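Local coordinates for class II aldolase/adducin domain protein (Pseudomonas syringae pv. phaseolicola 1448A, PDB 3OCR) that belongs to the class II aldolase/adducin family and probably acts as a metal-dependent lyase of the aldolase type, at the interface of chains A and B. Sequence-based numbering; all coordinates share one arbitrary frame. Chains: chain A/B, Class II aldolase/adducin domain protein.

The interface of chains A and B. Residues chain A 53-55, 75; chain B 255-256, 259, 262.
B:His256 meets A:Tyr55 and A:His53 where two copies of this class II aldolase/adducin-fold protein come together in the deposited tetramer, which may be the biological one; one face of the B helix 251-265 lies against two loops of chain A. The site illustrates how a helix can be read through both its side chains and its backbone carbonyls. B:His256 buries the most surface here, followed by A:Gly75 and A:Ile54. With CG anti to the backbone N (chi1 -175°), the imidazole of B:His256 projects from the helix toward the loop of A:His53 and A:Tyr55. There its ND1 shares a hydrogen bond of 2.9 Å with the phenol OH of A:Tyr55, whose ring carbon CZ lies at the imidazole edge; the two side chains meet nearly at right angles. A:His53 brings its CD2 edge over the rim of one face of the same imidazole, 3.4 Å from CE1 of B:His256, the two rings steeply inclined to each other. The bond to ND1 and the carbon over the face together probably set how the B:His256 ring is turned. Separately, NE2 of A:His53 donates to the main-chain O of B:His256 at 3.0 Å, on a carbonyl lone pair (163° at the hydrogen); this O lies nearly in the plane of the A:His53 ring (8° out of it).

A:Ile54 supplies the apolar counterpart. Its branches divide the work: CG2 packs 3.8 Å from CB of B:Ala259, whereas CD1 touches CG of B:Arg255, whose aliphatic stem also runs over the CA of A:Gly75.

Further along the helix, B:Arg262 turns its guanidinium edge toward A:Gly75, NH2 donating to the glycine O at 2.9 Å, somewhat tilted from the carbonyl plane. NH1 of B:Arg262 binds a water, 2.8 Å away, that also joins O of A:Gly75 to the backbone O of B:Arg255.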
loop_
_atom_site.group_PDB
_atom_site.type_symbol
_atom_site.label_atom_id
_atom_site.label_comp_id
_atom_site.label_asym_id
_atom_site.label_seq_id
_atom_site.Cartn_x
_atom_site.Cartn_y
_atom_site.Cartn_z
ATOM N N HIS A 53 -15.072 -6.821 3.555
ATOM C CA HIS A 53 -16.335 -6.703 2.825
ATOM C C HIS A 53 -17.491 -6.701 3.824
ATOM O O HIS A 53 -17.521 -5.872 4.725
ATOM C CB HIS A 53 -16.473 -7.819 1.774
ATOM C CG HIS A 53 -17.533 -7.558 0.742
ATOM N ND1 HIS A 53 -17.640 -6.358 0.064
ATOM C CD2 HIS A 53 -18.527 -8.347 0.266
ATOM C CE1 HIS A 53 -18.663 -6.418 -0.770
ATOM N NE2 HIS A 53 -19.215 -7.616 -0.674
ATOM N N ILE A 54 -18.416 -7.645 3.702
ATOM C CA ILE A 54 -19.581 -7.655 4.583
ATOM C C ILE A 54 -19.447 -8.581 5.787
ATOM O O ILE A 54 -20.431 -8.826 6.487
ATOM C CB ILE A 54 -20.885 -7.989 3.821
ATOM C CG1 ILE A 54 -20.709 -9.245 2.972
ATOM C CG2 ILE A 54 -21.318 -6.800 2.972
ATOM C CD1 ILE A 54 -22.005 -9.920 2.585
ATOM N N TYR A 55 -18.254 -9.120 6.002
ATOM C CA TYR A 55 -18.051 -10.082 7.055
ATOM C C TYR A 55 -17.391 -9.365 8.248
ATOM O O TYR A 55 -16.996 -8.201 8.140
ATOM C CB TYR A 55 -17.256 -11.265 6.508
ATOM C CG TYR A 55 -17.826 -11.716 5.171
ATOM C CD1 TYR A 55 -19.035 -12.418 5.113
ATOM C CD2 TYR A 55 -17.191 -11.396 3.964
ATOM C CE1 TYR A 55 -19.589 -12.810 3.897
ATOM C CE2 TYR A 55 -17.732 -11.786 2.734
ATOM C CZ TYR A 55 -18.944 -12.492 2.710
ATOM O OH TYR A 55 -19.516 -12.892 1.524
ATOM N N GLY A 75 -25.471 -7.816 5.622
ATOM C CA GLY A 75 -25.187 -7.437 4.232
ATOM C C GLY A 75 -24.828 -5.983 3.960
ATOM O O GLY A 75 -24.481 -5.645 2.837
ATOM N N ARG B 255 -26.024 -11.560 -1.916
ATOM C CA ARG B 255 -25.762 -10.567 -0.872
ATOM C C ARG B 255 -24.391 -9.891 -1.057
ATOM O O ARG B 255 -24.269 -8.663 -0.978
ATOM C CB ARG B 255 -25.863 -11.238 0.506
ATOM C CG ARG B 255 -25.738 -10.318 1.696
ATOM C CD ARG B 255 -25.878 -11.078 3.028
ATOM N NE ARG B 255 -27.161 -11.765 3.098
ATOM C CZ ARG B 255 -27.303 -13.087 3.049
ATOM N NH1 ARG B 255 -26.238 -13.884 2.984
ATOM N NH2 ARG B 255 -28.514 -13.615 3.100
ATOM N N HIS B 256 -23.362 -10.714 -1.271
ATOM C CA HIS B 256 -21.999 -10.253 -1.514
ATOM C C HIS B 256 -21.966 -9.346 -2.739
ATOM O O HIS B 256 -21.334 -8.298 -2.722
ATOM C CB HIS B 256 -21.098 -11.478 -1.738
ATOM C CG HIS B 256 -19.645 -11.167 -1.881
ATOM N ND1 HIS B 256 -18.716 -11.497 -0.915
ATOM C CD2 HIS B 256 -18.942 -10.626 -2.904
ATOM C CE1 HIS B 256 -17.511 -11.135 -1.321
ATOM N NE2 HIS B 256 -17.619 -10.613 -2.529
ATOM N N ALA B 259 -23.767 -5.748 -2.421
ATOM C CA ALA B 259 -22.948 -4.782 -1.675
ATOM C C ALA B 259 -21.832 -4.233 -2.562
ATOM O O ALA B 259 -21.578 -3.038 -2.565
ATOM C CB ALA B 259 -22.368 -5.401 -0.389
ATOM N N ARG B 262 -23.611 -1.630 -4.731
ATOM C CA ARG B 262 -23.849 -0.392 -3.981
ATOM C C ARG B 262 -22.546 0.410 -3.839
ATOM O O ARG B 262 -22.557 1.619 -3.999
ATOM C CB ARG B 262 -24.481 -0.639 -2.587
ATOM C CG ARG B 262 -25.886 -1.243 -2.589
ATOM C CD ARG B 262 -26.605 -1.122 -1.209
ATOM N NE ARG B 262 -25.810 -1.685 -0.120
ATOM C CZ ARG B 262 -25.718 -2.985 0.190
ATOM N NH1 ARG B 262 -26.417 -3.916 -0.464
ATOM N NH2 ARG B 262 -24.925 -3.358 1.189
HETATM O O HOH W 1 -25.739 -6.562 0.343
#